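Local coordinates for oxidoreductase, short chain dehydrogenase/reductase family protein (Collinsella aerofaciens ATCC 25986, PDB 5GT9), which catalyses the NADPH-dependent reduction of the 7-oxo group of 7-oxolithocholate to give ursodeoxycholate, as a homodimeric 7beta-hydroxysteroid dehydrogenase, at the interface of chains A and B. Coordinates in Å, arbitrary orientation; residue numbers count along the deposited sequence, not the author numbering. Chains: chain A/B, Oxidoreductase, short chain dehydrogenase/reductase family protein.

Contacts 1 and 2 place one short chain A segment, residues 192 to 197, against chain B near its active site. Their centres lie about 9 Å apart, and both use A:Ser196, which hands the segment on from the helix 192-195 of contact 1 to the loop residue A:Asn197 of contact 2. On chain B the two share the stretch that follows strand 136-143, which ends at the catalytic B:Ser143, and the C-terminal helix 250-257. The centre of contact 2 is about 7 Å from the active-site B:Tyr156, that of contact 1 about 12 Å, so dimer assembly probably helps shape the active-site surroundings.

Contact 1: the interface of chains A and B. Residues chain A 192-193, 196; chain B 144, 237, 240, 244, 253.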
# COMPACT_ATOMS: atom_id res chain seq x y z
N PRO A 192 -1.21 -0.37 -1.54
CA PRO A 192 -0.33 -0.22 -0.37
C PRO A 192 1.10 -0.74 -0.58
O PRO A 192 2.03 -0.10 -0.12
CB PRO A 192 -1.04 -1.05 0.71
CG PRO A 192 -2.52 -0.91 0.32
CD PRO A 192 -2.52 -0.97 -1.20
N SER A 193 1.26 -1.88 -1.25
CA SER A 193 2.63 -2.41 -1.49
C SER A 193 3.42 -1.60 -2.49
O SER A 193 4.60 -1.31 -2.32
CB SER A 193 2.55 -3.88 -1.95
OG SER A 193 2.01 -4.70 -0.94
N SER A 196 4.95 1.49 -1.16
CA SER A 196 6.15 1.36 -0.34
C SER A 196 7.41 1.12 -1.15
O SER A 196 8.50 0.96 -0.60
CB SER A 196 5.94 0.22 0.68
OG SER A 196 4.62 0.27 1.11
N MET B 144 7.93 -3.00 3.80
CA MET B 144 7.16 -3.94 2.98
C MET B 144 8.01 -4.45 1.81
O MET B 144 7.79 -5.60 1.35
CB MET B 144 5.84 -3.33 2.51
CG MET B 144 4.72 -3.24 3.62
SD MET B 144 3.29 -2.27 3.03
CE MET B 144 2.44 -3.65 2.22
N ASN B 237 -1.98 -2.51 5.46
CA ASN B 237 -0.71 -3.17 5.04
C ASN B 237 -0.65 -4.68 5.38
O ASN B 237 -0.23 -5.48 4.56
CB ASN B 237 0.48 -2.42 5.66
CG ASN B 237 0.64 -1.05 5.10
OD1 ASN B 237 0.26 -0.79 3.96
ND2 ASN B 237 1.12 -0.10 5.93
N SER B 240 -2.93 -6.44 2.93
CA SER B 240 -2.34 -6.41 1.63
C SER B 240 -1.31 -7.50 1.46
O SER B 240 -1.35 -8.29 0.52
CB SER B 240 -1.77 -5.01 1.36
OG SER B 240 -1.09 -4.95 0.13
N TRP B 244 -1.47 -10.83 -1.05
CA TRP B 244 -0.43 -11.19 -2.00
C TRP B 244 0.11 -12.60 -1.73
O TRP B 244 0.32 -13.37 -2.68
CB TRP B 244 0.73 -10.20 -1.95
CG TRP B 244 0.49 -8.98 -2.68
CD1 TRP B 244 0.34 -7.68 -2.15
CD2 TRP B 244 0.45 -8.82 -4.09
NE1 TRP B 244 0.15 -6.78 -3.17
CE2 TRP B 244 0.29 -7.43 -4.36
CE3 TRP B 244 0.57 -9.70 -5.16
CZ2 TRP B 244 0.20 -6.97 -5.66
CZ3 TRP B 244 0.48 -9.24 -6.42
CH2 TRP B 244 0.31 -7.89 -6.69
N TYR B 253 3.59 -10.70 -7.66
CA TYR B 253 3.98 -9.68 -6.72
C TYR B 253 5.21 -8.95 -7.23
O TYR B 253 5.27 -7.69 -7.20
CB TYR B 253 4.25 -10.32 -5.35
CG TYR B 253 4.11 -9.45 -4.13
CD1 TYR B 253 3.74 -8.13 -4.21
CD2 TYR B 253 4.37 -9.99 -2.85
CE1 TYR B 253 3.57 -7.34 -3.10
CE2 TYR B 253 4.24 -9.17 -1.73
CZ TYR B 253 3.83 -7.90 -1.85
OH TYR B 253 3.66 -7.12 -0.69
O HOH W 1 -0.47 -3.61 -3.27
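The short helix 192-195 of chain A, with the loop residue that follows it, meets three pieces of chain B: the loop residue B:Met144, helix 235-247 and the C-terminal helix 250-257. A:Ser193 stands at the middle. Its hydroxyl OG, turned anti to its own carbonyl carbon (chi1 -64°), meets the phenol oxygen OH of B:Tyr253 at 2.9 Å in a hydrogen bond in which either hydroxyl could be the donor. A weak second bond, 3.3 Å long, joins the OG of A:Ser193 to the hydroxyl OG of B:Ser240, a residue that also contributes to NADP(+) binding. The CB of A:Ser193 lies at the edge of the tyrosine ring, in its plane, 3.8 Å from the CE1 of B:Tyr253. That ring is backed by another residue of its own chain: B:Trp244 lies face to face with it, the CD1 of B:Tyr253 sitting over the centre of the indole, 3.3 Å above its plane, which should limit how far the phenol can tilt. The indole is used a second time, at its edge, where NE1 and the backbone N of A:Ser193 share a water molecule lying in the indole plane.

From another side, roughly at right angles to the phenol as seen from the OG of A:Ser193, B:Met144 reaches along the chain A segment. Its chain is extended up to the sulfur and then bends at chi3 (86°), bringing the methyl CE of B:Met144 to 3.9 Å from the CA of A:Ser193, while the SD of B:Met144 lies 3.5 Å from the OG of A:Ser196. That hydroxyl is held from within chain A, donating to the backbone O of A:Pro192 in the carbonyl plane. The ring of A:Pro192 touches through its CB, 3.5 Å from the side-chain oxygen OD1 of B:Asn237. The site lies beside the Rossmann-type core of chain B, between the end of the strand that carries the catalytic serine and the C-terminal region required for activity.

Contact 2: the interface of chains A and B. Residues chain A 196-197; chain B 145, 150-151, 257, 261.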
# COMPACT_ATOMS: atom_id res chain seq x y z
N SER A 196 4.95 1.49 -1.16
CA SER A 196 6.15 1.36 -0.34
C SER A 196 7.41 1.12 -1.15
O SER A 196 8.50 0.96 -0.60
CB SER A 196 5.94 0.22 0.68
OG SER A 196 4.62 0.27 1.11
N ASN A 197 7.28 1.04 -2.48
CA ASN A 197 8.43 1.00 -3.38
C ASN A 197 8.58 2.28 -4.15
O ASN A 197 9.10 2.24 -5.24
CB ASN A 197 8.29 -0.17 -4.40
CG ASN A 197 9.61 -0.56 -5.06
OD1 ASN A 197 10.64 -0.30 -4.54
ND2 ASN A 197 9.55 -1.16 -6.26
N THR B 145 9.04 -3.69 1.38
CA THR B 145 9.92 -4.16 0.29
C THR B 145 10.78 -5.37 0.66
O THR B 145 11.25 -6.12 -0.22
CB THR B 145 10.83 -3.04 -0.21
OG1 THR B 145 11.67 -2.62 0.86
CG2 THR B 145 10.01 -1.95 -0.78
N SER B 150 12.15 -5.04 -4.19
CA SER B 150 12.09 -3.64 -4.69
C SER B 150 12.87 -3.50 -6.01
O SER B 150 14.02 -3.03 -6.05
CB SER B 150 12.65 -2.68 -3.61
OG SER B 150 13.92 -3.14 -3.12
N PRO B 151 12.25 -3.92 -7.12
CA PRO B 151 12.81 -3.66 -8.47
C PRO B 151 13.19 -2.18 -8.65
O PRO B 151 12.41 -1.27 -8.16
CB PRO B 151 11.65 -4.03 -9.39
CG PRO B 151 10.86 -5.04 -8.63
CD PRO B 151 10.93 -4.54 -7.21
N MET B 257 5.54 -5.00 -8.42
CA MET B 257 6.42 -4.03 -7.76
C MET B 257 7.24 -3.28 -8.75
O MET B 257 7.82 -2.28 -8.42
CB MET B 257 7.34 -4.68 -6.73
CG MET B 257 6.64 -5.25 -5.51
SD MET B 257 5.62 -4.04 -4.64
CE MET B 257 6.79 -2.75 -4.37
N TYR B 261 8.20 1.16 -13.71
CA TYR B 261 9.38 1.19 -14.58
C TYR B 261 9.27 0.28 -15.77
O TYR B 261 10.13 0.28 -16.66
CB TYR B 261 10.65 0.82 -13.74
CG TYR B 261 10.69 1.49 -12.39
CD1 TYR B 261 10.94 2.81 -12.30
CD2 TYR B 261 10.41 0.79 -11.22
CE1 TYR B 261 10.95 3.47 -11.08
CE2 TYR B 261 10.41 1.42 -9.99
CZ TYR B 261 10.70 2.77 -9.93
OH TYR B 261 10.70 3.42 -8.71
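A:Asn197 buries more surface (53 Å²) than the other residues given here, in a part of the dimer interface of a short-chain dehydrogenase/reductase centred about 7 Å from the catalytic B:Tyr156. The amide nitrogen ND2 of A:Asn197 donates to the backbone O of B:Met257, at the end of helix 250-257, over 3.0 Å. The acceptor lies practically in the plane of the asparagine amide, but the bond is bent, 141° at the hydrogen. The donor is also tilted 26° from the carbonyl plane. A weak bond of 3.4 Å from the ND2 of A:Asn197 to the backbone O of B:Pro151 is the straighter of the two. The other end of the amide turns towards B:Ser150, whose CB is 3.3 Å from the OD1 of A:Asn197. An alanine at A:Asn197 would remove the amide and is likely to leave the carbonyls of B:Met257 and B:Pro151 without this donor, with a gap opened beside B:Ser150.

The side chain is directed there by its first torsion, which sets CG opposite the backbone N (chi1 -161°). The side chain of B:Met257, bent at chi2 and chi3, passes across the asparagine obliquely and probably covers it, though its methyl is modelled too close to carry detail. One residue earlier, the backbone O of A:Ser196 faces the methyl CG2 of B:Thr145 at 3.3 Å, where helix 145-148 begins.

Farther out, the phenol OH of B:Tyr261 is 4.0 Å from the backbone O of A:Asn197, a loose approach from the C-terminal tail. B:Thr145, B:Ser150 and B:Pro151 belong to the stretch between the catalytic B:Ser143 and B:Tyr156, while B:Met257 and B:Tyr261 come from the C-terminal region whose deletion abolishes activity.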